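Local coordinates for SWD1-like protein (Myceliophthora thermophila, PDB 6E29) that probably acts as a WD-repeat subunit of the COMPASS histone H3 methyltransferase, its beta-propeller domain offering surfaces for binding partner proteins, at residues B[21-26]-B[337-342]; B[315-320]-B[329-334]; B[47-52]-B[68-73]. All blocks are in the same frame, centred on the assembly; numbering follows the deposited sequence.

Contact 1 of 3, residues B[21-26]-B[337-342]; sequences NTIRSG and GRINIW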
loop_
_atom_site.group_PDB
_atom_site.type_symbol
_atom_site.label_atom_id
_atom_site.label_comp_id
_atom_site.label_asym_id
_atom_site.label_seq_id
_atom_site.Cartn_x
_atom_site.Cartn_y
_atom_site.Cartn_z
ATOM N N ASN B 21 22.517 -8.260 2.011
ATOM C CA ASN B 21 22.849 -6.851 2.014
ATOM C C ASN B 21 22.187 -6.187 3.201
ATOM O O ASN B 21 21.088 -6.575 3.614
ATOM C CB ASN B 21 22.393 -6.188 0.707
ATOM C CG ASN B 21 23.109 -6.748 -0.480
ATOM O OD1 ASN B 21 22.605 -7.655 -1.141
ATOM N ND2 ASN B 21 24.329 -6.264 -0.719
ATOM N N THR B 22 22.898 -5.234 3.785
ATOM C CA THR B 22 22.353 -4.307 4.771
ATOM C C THR B 22 22.767 -2.941 4.262
ATOM O O THR B 22 23.953 -2.707 4.019
ATOM C CB THR B 22 22.888 -4.525 6.202
ATOM O OG1 THR B 22 22.621 -5.862 6.687
ATOM C CG2 THR B 22 22.251 -3.522 7.134
ATOM N N ILE B 23 21.815 -2.051 4.059
ATOM C CA ILE B 23 22.176 -0.711 3.606
ATOM C C ILE B 23 21.488 0.306 4.497
ATOM O O ILE B 23 20.474 0.031 5.142
ATOM C CB ILE B 23 21.808 -0.494 2.126
ATOM C CG1 ILE B 23 20.282 -0.670 1.929
ATOM C CG2 ILE B 23 22.651 -1.459 1.248
ATOM C CD1 ILE B 23 19.786 -0.533 0.509
ATOM N N ARG B 24 22.047 1.502 4.529
ATOM C CA ARG B 24 21.423 2.534 5.343
ATOM C C ARG B 24 21.735 3.884 4.753
ATOM O O ARG B 24 22.904 4.203 4.499
ATOM C CB ARG B 24 21.868 2.481 6.814
ATOM C CG ARG B 24 20.962 3.329 7.738
ATOM C CD ARG B 24 21.520 3.485 9.162
ATOM N NE ARG B 24 20.562 4.177 10.030
ATOM C CZ ARG B 24 20.443 5.497 10.131
ATOM N NH1 ARG B 24 21.231 6.297 9.426
ATOM N NH2 ARG B 24 19.540 6.027 10.943
ATOM N N SER B 25 20.679 4.667 4.529
ATOM C CA SER B 25 20.840 6.092 4.270
ATOM C C SER B 25 19.746 6.801 5.068
ATOM O O SER B 25 18.581 6.767 4.684
ATOM C CB SER B 25 20.754 6.400 2.776
ATOM O OG SER B 25 20.788 7.805 2.573
ATOM N N GLY B 26 20.110 7.406 6.190
ATOM C CA GLY B 26 19.035 7.928 7.060
ATOM C C GLY B 26 18.184 6.791 7.613
ATOM O O GLY B 26 18.471 5.610 7.414
ATOM N N GLY B 337 16.442 2.040 11.414
ATOM C CA GLY B 337 16.153 2.431 10.052
ATOM C C GLY B 337 17.020 1.794 8.994
ATOM O O GLY B 337 17.020 2.275 7.858
ATOM N N ARG B 338 17.760 0.730 9.318
ATOM C CA ARG B 338 18.520 0.034 8.297
ATOM C C ARG B 338 17.606 -0.774 7.390
ATOM O O ARG B 338 16.571 -1.280 7.822
ATOM C CB ARG B 338 19.509 -0.920 8.940
ATOM C CG ARG B 338 20.585 -0.163 9.652
ATOM C CD ARG B 338 21.757 -1.026 9.933
ATOM N NE ARG B 338 21.568 -1.875 11.094
ATOM C CZ ARG B 338 21.964 -1.548 12.318
ATOM N NH1 ARG B 338 22.527 -0.360 12.547
ATOM N NH2 ARG B 338 21.780 -2.399 13.317
ATOM N N ILE B 339 18.074 -1.031 6.162
ATOM C CA ILE B 339 17.355 -1.936 5.277
ATOM C C ILE B 339 18.149 -3.223 5.190
ATOM O O ILE B 339 19.295 -3.224 4.715
ATOM C CB ILE B 339 17.140 -1.356 3.868
ATOM C CG1 ILE B 339 16.371 -0.038 3.937
ATOM C CG2 ILE B 339 16.380 -2.396 3.028
ATOM C CD1 ILE B 339 16.582 0.849 2.699
ATOM N N ASN B 340 17.539 -4.322 5.627
ATOM C CA ASN B 340 18.130 -5.642 5.464
ATOM C C ASN B 340 17.451 -6.393 4.332
ATOM O O ASN B 340 16.224 -6.349 4.204
ATOM C CB ASN B 340 18.012 -6.453 6.749
ATOM C CG ASN B 340 19.000 -6.013 7.778
ATOM O OD1 ASN B 340 20.168 -6.407 7.728
ATOM N ND2 ASN B 340 18.560 -5.169 8.714
ATOM N N ILE B 341 18.238 -7.129 3.554
ATOM C CA ILE B 341 17.709 -7.912 2.429
ATOM C C ILE B 341 18.078 -9.364 2.638
ATOM O O ILE B 341 19.283 -9.714 2.720
ATOM C CB ILE B 341 18.233 -7.421 1.075
ATOM C CG1 ILE B 341 17.842 -5.964 0.837
ATOM C CG2 ILE B 341 17.678 -8.306 -0.015
ATOM C CD1 ILE B 341 18.546 -5.401 -0.399
ATOM N N TRP B 342 17.058 -10.195 2.819
ATOM C CA TRP B 342 17.209 -11.634 2.966
ATOM C C TRP B 342 17.132 -12.319 1.621
ATOM O O TRP B 342 16.270 -11.989 0.808
ATOM C CB TRP B 342 16.064 -12.246 3.794
ATOM C CG TRP B 342 16.161 -12.100 5.240
ATOM C CD1 TRP B 342 16.558 -13.057 6.146
ATOM C CD2 TRP B 342 15.819 -10.943 6.005
ATOM N NE1 TRP B 342 16.479 -12.559 7.420
ATOM C CE2 TRP B 342 16.041 -11.265 7.370
ATOM C CE3 TRP B 342 15.365 -9.665 5.677
ATOM C CZ2 TRP B 342 15.832 -10.355 8.391
ATOM C CZ3 TRP B 342 15.151 -8.773 6.684
ATOM C CH2 TRP B 342 15.366 -9.120 8.034
HETATM O O HOH W 1 18.216 3.590 5.501
#
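Thr22 and Asn340 pair across the Velcro closure of the beta-propeller, where the N-terminal strand 19-23 runs antiparallel to strand 339-343 and completes the last blade. Backbone bonds join Ile23 and Ile339 in both directions, and Ile341 N reaches Asn21 O at 2.9 Å. On the Thr22 face, OG1 donates to Asn340 OD1 over 2.7 Å; the two side chains lie side by side, and the hydroxyl sits above the amide carbonyl plane, 36° out of it. On the other face, CG1 of Ile23 packs 3.8 Å from CB of Ile339, while Trp52 and Met57 border Ile23. Arg24 runs extended beyond the strand end. Arg24 CB lies 4.1 Å from Arg338 CG; Arg24 CG, anti to the backbone N (chi1 -166°), is 4.0 Å from Arg338 CG and also borders Gly337 O. Arg24 CD makes the nearest approach to Arg338 CG, 3.8 Å. Arg24 NE then donates to Thr336 O, just before the partner segment, and the guanidinium plane is turned 62° from that of Arg338. Gly26 O lies 3.3 Å above this Arg24 plane, over its centre.

Contact 2 of 3, residues B[315-320]-B[329-334]; sequences EEQGVI and LAACGL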
loop_
_atom_site.group_PDB
_atom_site.type_symbol
_atom_site.label_atom_id
_atom_site.label_comp_id
_atom_site.label_asym_id
_atom_site.label_seq_id
_atom_site.Cartn_x
_atom_site.Cartn_y
_atom_site.Cartn_z
ATOM N N GLU B 315 15.910 -6.558 15.909
ATOM C CA GLU B 315 15.056 -5.390 16.032
ATOM C C GLU B 315 13.706 -5.593 15.370
ATOM O O GLU B 315 13.540 -6.375 14.424
ATOM C CB GLU B 315 15.733 -4.103 15.513
ATOM C CG GLU B 315 15.759 -3.910 14.030
ATOM C CD GLU B 315 16.387 -2.585 13.625
ATOM O OE1 GLU B 315 15.856 -1.502 13.963
ATOM O OE2 GLU B 315 17.467 -2.646 12.995
ATOM N N GLU B 316 12.738 -4.872 15.916
ATOM C CA GLU B 316 11.417 -4.831 15.305
ATOM C C GLU B 316 11.505 -4.311 13.866
ATOM O O GLU B 316 12.188 -3.324 13.587
ATOM C CB GLU B 316 10.497 -3.930 16.143
ATOM C CG GLU B 316 9.016 -4.139 15.819
ATOM C CD GLU B 316 8.067 -3.350 16.719
ATOM O OE1 GLU B 316 6.882 -3.128 16.312
ATOM O OE2 GLU B 316 8.510 -2.953 17.833
ATOM N N GLN B 317 10.783 -4.973 12.943
ATOM C CA GLN B 317 10.797 -4.609 11.533
ATOM C C GLN B 317 9.481 -3.923 11.144
ATOM O O GLN B 317 8.412 -4.251 11.663
ATOM C CB GLN B 317 10.994 -5.848 10.651
ATOM C CG GLN B 317 12.228 -6.659 11.045
ATOM C CD GLN B 317 13.500 -5.937 10.658
ATOM O OE1 GLN B 317 13.516 -5.176 9.699
ATOM N NE2 GLN B 317 14.562 -6.169 11.401
ATOM N N GLY B 318 9.569 -2.974 10.216
ATOM C CA GLY B 318 8.404 -2.265 9.731
ATOM C C GLY B 318 8.022 -2.662 8.329
ATOM O O GLY B 318 7.529 -3.775 8.085
ATOM N N VAL B 319 8.208 -1.734 7.378
ATOM C CA VAL B 319 7.753 -1.993 6.004
ATOM C C VAL B 319 8.605 -3.081 5.401
ATOM O O VAL B 319 9.836 -3.050 5.535
ATOM C CB VAL B 319 7.840 -0.716 5.154
ATOM C CG1 VAL B 319 7.866 -1.032 3.632
ATOM C CG2 VAL B 319 6.646 0.201 5.488
ATOM N N ILE B 320 7.980 -4.003 4.640
ATOM C CA ILE B 320 8.761 -5.030 3.946
ATOM C C ILE B 320 8.343 -5.048 2.483
ATOM O O ILE B 320 7.225 -4.679 2.137
ATOM C CB ILE B 320 8.586 -6.433 4.594
ATOM C CG1 ILE B 320 7.116 -6.839 4.493
ATOM C CG2 ILE B 320 9.067 -6.389 6.092
ATOM C CD1 ILE B 320 6.850 -8.187 5.053
ATOM N N LEU B 329 13.883 -10.518 0.047
ATOM C CA LEU B 329 12.860 -9.855 0.872
ATOM C C LEU B 329 13.594 -8.746 1.612
ATOM O O LEU B 329 14.556 -9.037 2.330
ATOM C CB LEU B 329 12.223 -10.863 1.867
ATOM C CG LEU B 329 11.268 -10.330 2.937
ATOM C CD1 LEU B 329 10.031 -9.574 2.288
ATOM C CD2 LEU B 329 10.790 -11.492 3.815
ATOM N N ALA B 330 13.199 -7.482 1.400
ATOM C CA ALA B 330 13.836 -6.356 2.074
ATOM C C ALA B 330 12.944 -5.880 3.208
ATOM O O ALA B 330 11.713 -5.861 3.093
ATOM C CB ALA B 330 14.088 -5.193 1.101
ATOM N N ALA B 331 13.568 -5.408 4.277
ATOM C CA ALA B 331 12.802 -4.942 5.439
ATOM C C ALA B 331 13.468 -3.737 6.091
ATOM O O ALA B 331 14.692 -3.649 6.144
ATOM C CB ALA B 331 12.635 -6.053 6.473
ATOM N N CYS B 332 12.654 -2.809 6.598
ATOM C CA CYS B 332 13.105 -1.604 7.274
ATOM C C CYS B 332 13.027 -1.844 8.758
ATOM O O CYS B 332 11.951 -2.159 9.273
ATOM C CB CYS B 332 12.208 -0.416 6.913
ATOM S SG CYS B 332 12.102 -0.143 5.149
ATOM N N GLY B 333 14.152 -1.664 9.453
ATOM C CA GLY B 333 14.133 -1.750 10.907
ATOM C C GLY B 333 13.531 -0.493 11.529
ATOM O O GLY B 333 13.874 0.632 11.153
ATOM N N LEU B 334 12.625 -0.698 12.491
ATOM C CA LEU B 334 11.981 0.427 13.165
ATOM C C LEU B 334 12.932 1.173 14.079
ATOM O O LEU B 334 12.734 2.367 14.310
ATOM C CB LEU B 334 10.795 -0.050 13.991
ATOM C CG LEU B 334 9.624 -0.576 13.163
ATOM C CD1 LEU B 334 8.542 -1.049 14.113
ATOM C CD2 LEU B 334 9.061 0.486 12.174
HETATM O O HOH W 2 15.770 -4.208 8.882
#
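In the beta hairpin of strands 317-322 and 328-333, Gln317 and Gly333 form a non-hydrogen-bonded antiparallel pair, and three backbone bonds run alongside. Leu334 N donates to Glu316 O at 2.9 Å, Gly318 N to Cys332 O at 2.7 Å and Cys332 N to Val319 O at 3.0 Å. Between Gln317 and the next pair, Ile320 with Ala331, the register slips by one residue, which makes a beta bulge at Gly318 and Val319. A side chain on Gly318 would run into Leu334 CD2, which packs 3.7 Å from Gly318 CA. The other methyl of this leucine, CD1, lies 3.5 Å from Glu316 CD; the two side chains cross obliquely, and Glu316 OE1 is held by Asn292 N. The hairpin supplies the two strands of the last propeller blade nearest the axis, 317-322 being the innermost, and its Ile320 and Leu329 reach strand 285-290 of the preceding blade at Ala287. Ile320 CG2 meets Ala331 CB at 3.6 Å. Gln317 bends at chi2 (-72°), which brings CD nearer the partner strand although CB points away from it; OE1 rests near Ala331 CB, and a water 2.6 Å from Gln317 OE1 hydrogen-bonds to it and to Ala331 O. Glu315 carries its carboxylate over Gly333, CD lying 3.6 Å from Gly333 CA, where a side chain on the glycine would clash. OE1 accepts from Glu335 N and OE2 bonds with Thr336 OG1, a buried carboxylate thus gripping the turn that follows the hairpin. An alanine in place of Glu315 would probably leave Glu335 N and Thr336 OG1 without this acceptor and open a gap beside Gly333. Cys332 SG and Val319 CB meet only loosely.

Contact 3 of 3, residues B[47-52]-B[68-73]; sequences GTVVIW and KNITSL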
loop_
_atom_site.group_PDB
_atom_site.type_symbol
_atom_site.label_atom_id
_atom_site.label_comp_id
_atom_site.label_asym_id
_atom_site.label_seq_id
_atom_site.Cartn_x
_atom_site.Cartn_y
_atom_site.Cartn_z
ATOM N N GLY B 47 11.921 12.946 5.307
ATOM C CA GLY B 47 11.295 13.318 4.060
ATOM C C GLY B 47 12.150 13.104 2.831
ATOM O O GLY B 47 11.640 13.229 1.710
ATOM N N THR B 48 13.422 12.749 2.993
ATOM C CA THR B 48 14.243 12.476 1.822
ATOM C C THR B 48 13.882 11.122 1.204
ATOM O O THR B 48 13.529 10.170 1.903
ATOM C CB THR B 48 15.727 12.503 2.185
ATOM O OG1 THR B 48 16.030 13.721 2.866
ATOM C CG2 THR B 48 16.588 12.399 0.929
ATOM N N VAL B 49 13.988 11.040 -0.124
ATOM C CA VAL B 49 13.804 9.799 -0.858
ATOM C C VAL B 49 15.114 9.417 -1.527
ATOM O O VAL B 49 15.781 10.273 -2.110
ATOM C CB VAL B 49 12.685 9.919 -1.903
ATOM C CG1 VAL B 49 12.606 8.606 -2.726
ATOM C CG2 VAL B 49 11.356 10.176 -1.175
ATOM N N VAL B 50 15.502 8.142 -1.393
ATOM C CA VAL B 50 16.776 7.651 -1.891
ATOM C C VAL B 50 16.521 6.588 -2.955
ATOM O O VAL B 50 15.677 5.704 -2.784
ATOM C CB VAL B 50 17.664 7.108 -0.749
ATOM C CG1 VAL B 50 19.013 6.618 -1.298
ATOM C CG2 VAL B 50 17.902 8.208 0.273
ATOM N N ILE B 51 17.214 6.711 -4.071
ATOM C CA ILE B 51 17.153 5.749 -5.160
ATOM C C ILE B 51 18.457 4.963 -5.092
ATOM O O ILE B 51 19.526 5.539 -5.297
ATOM C CB ILE B 51 17.017 6.447 -6.519
ATOM C CG1 ILE B 51 15.778 7.380 -6.527
ATOM C CG2 ILE B 51 17.072 5.419 -7.640
ATOM C CD1 ILE B 51 14.491 6.657 -5.984
ATOM N N TRP B 52 18.371 3.661 -4.786
ATOM C CA TRP B 52 19.547 2.784 -4.730
ATOM C C TRP B 52 19.684 2.022 -6.036
ATOM O O TRP B 52 18.734 1.388 -6.489
ATOM C CB TRP B 52 19.421 1.771 -3.596
ATOM C CG TRP B 52 19.289 2.351 -2.253
ATOM C CD1 TRP B 52 18.140 2.802 -1.643
ATOM C CD2 TRP B 52 20.341 2.523 -1.307
ATOM N NE1 TRP B 52 18.435 3.268 -0.377
ATOM C CE2 TRP B 52 19.769 3.075 -0.140
ATOM C CE3 TRP B 52 21.711 2.237 -1.322
ATOM C CZ2 TRP B 52 20.529 3.378 0.976
ATOM C CZ3 TRP B 52 22.439 2.511 -0.217
ATOM C CH2 TRP B 52 21.851 3.086 0.918
ATOM N N LYS B 68 8.757 15.512 6.136
ATOM C CA LYS B 68 8.232 14.652 7.188
ATOM C C LYS B 68 8.304 13.221 6.683
ATOM O O LYS B 68 8.662 12.980 5.524
ATOM C CB LYS B 68 6.792 15.054 7.610
ATOM C CG LYS B 68 6.735 16.243 8.660
ATOM C CD LYS B 68 5.617 16.022 9.707
ATOM C CE LYS B 68 4.311 16.744 9.368
ATOM N NZ LYS B 68 3.083 15.973 9.791
ATOM N N ASN B 69 7.973 12.267 7.569
ATOM C CA ASN B 69 8.136 10.852 7.257
ATOM C C ASN B 69 7.487 10.493 5.933
ATOM O O ASN B 69 6.298 10.749 5.715
ATOM C CB ASN B 69 7.520 9.962 8.342
ATOM C CG ASN B 69 8.069 10.249 9.723
ATOM O OD1 ASN B 69 8.415 11.380 10.045
ATOM N ND2 ASN B 69 8.128 9.222 10.556
ATOM N N ILE B 70 8.262 9.864 5.057
ATOM C CA ILE B 70 7.669 9.283 3.869
ATOM C C ILE B 70 6.759 8.131 4.288
ATOM O O ILE B 70 7.122 7.287 5.122
ATOM C CB ILE B 70 8.746 8.805 2.887
ATOM C CG1 ILE B 70 9.697 9.973 2.569
ATOM C CG2 ILE B 70 8.072 8.200 1.651
ATOM C CD1 ILE B 70 8.945 11.122 1.833
ATOM N N THR B 71 5.566 8.093 3.707
ATOM C CA THR B 71 4.595 7.049 3.979
ATOM C C THR B 71 4.336 6.102 2.818
ATOM O O THR B 71 3.862 4.991 3.066
ATOM C CB THR B 71 3.251 7.668 4.382
ATOM O OG1 THR B 71 2.897 8.640 3.394
ATOM C CG2 THR B 71 3.369 8.381 5.764
ATOM N N SER B 72 4.627 6.485 1.568
ATOM C CA SER B 72 4.464 5.540 0.467
ATOM C C SER B 72 5.281 5.956 -0.737
ATOM O O SER B 72 5.709 7.115 -0.872
ATOM C CB SER B 72 2.993 5.361 0.041
ATOM O OG SER B 72 2.518 6.501 -0.672
ATOM N N LEU B 73 5.551 4.948 -1.564
ATOM C CA LEU B 73 6.309 5.085 -2.801
ATOM C C LEU B 73 5.661 4.213 -3.843
ATOM O O LEU B 73 5.353 3.059 -3.562
ATOM C CB LEU B 73 7.766 4.595 -2.648
ATOM C CG LEU B 73 8.576 5.294 -1.589
ATOM C CD1 LEU B 73 9.767 4.372 -1.165
ATOM C CD2 LEU B 73 9.103 6.657 -2.137
#
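Ile70 reaches over Gly47 and Val49 where two successive blades of the propeller meet. The close packing lies in the turns leading into the strands. Gly47 CA stands 3.0 Å from Lys68 O, and Ile70 CD1 comes within 3.4 Å of Gly47 O. With a positive phi of 88°, Gly47 has a backbone in which a CB would be pressed against Lys68 N and the preceding carbonyl. CG1 of Ile70 lies anti to its own carbonyl carbon (chi1 -55°), and CD1 beyond it also touches Val49 CG2 at 4.0 Å, the two side chains crossing at about a right angle. Farther along, the packing thins: Val49 CG1 and Leu73 CD2 meet at 4.1 Å as their side chains slide past each other in opposite directions. The strand axes themselves stay 9.1 Å apart and cross at -38°, so beyond the Gly47 and Lys68 backbone contact, side chains bridge the blades. At the solvent side, exposed Lys68 turns away from Gly47, its NZ hydrogen-bonded to Gln87 O. Strand 48-53 lies between strands 39-44 and 58-64 of its own sheet, while strand 70-75 pairs with strand 81-86, whose Leu82 also packs on Val49.

In the fold
Contacts 1 and 2 share one four-stranded sheet, the last of seven blades, and their centres lie about 9 Å apart; strands 339-343 and 328-333 are neighbours there, joined by backbone hydrogen bonds such as Ala331 N to Asn340 O. Contact 3 joins the next two blades round the ring. Its centre is about 14 Å from that of contact 1, which it touches through Trp52 packed on Ile23 and Ser25, and about 15 Å from that of contact 2, with nearest atoms about 6 Å apart. Along the chain, contact 3 and then contact 2 fall inside the loop closed by contact 1, so pairing the two chain ends shuts the ring that the blade-to-blade packing builds.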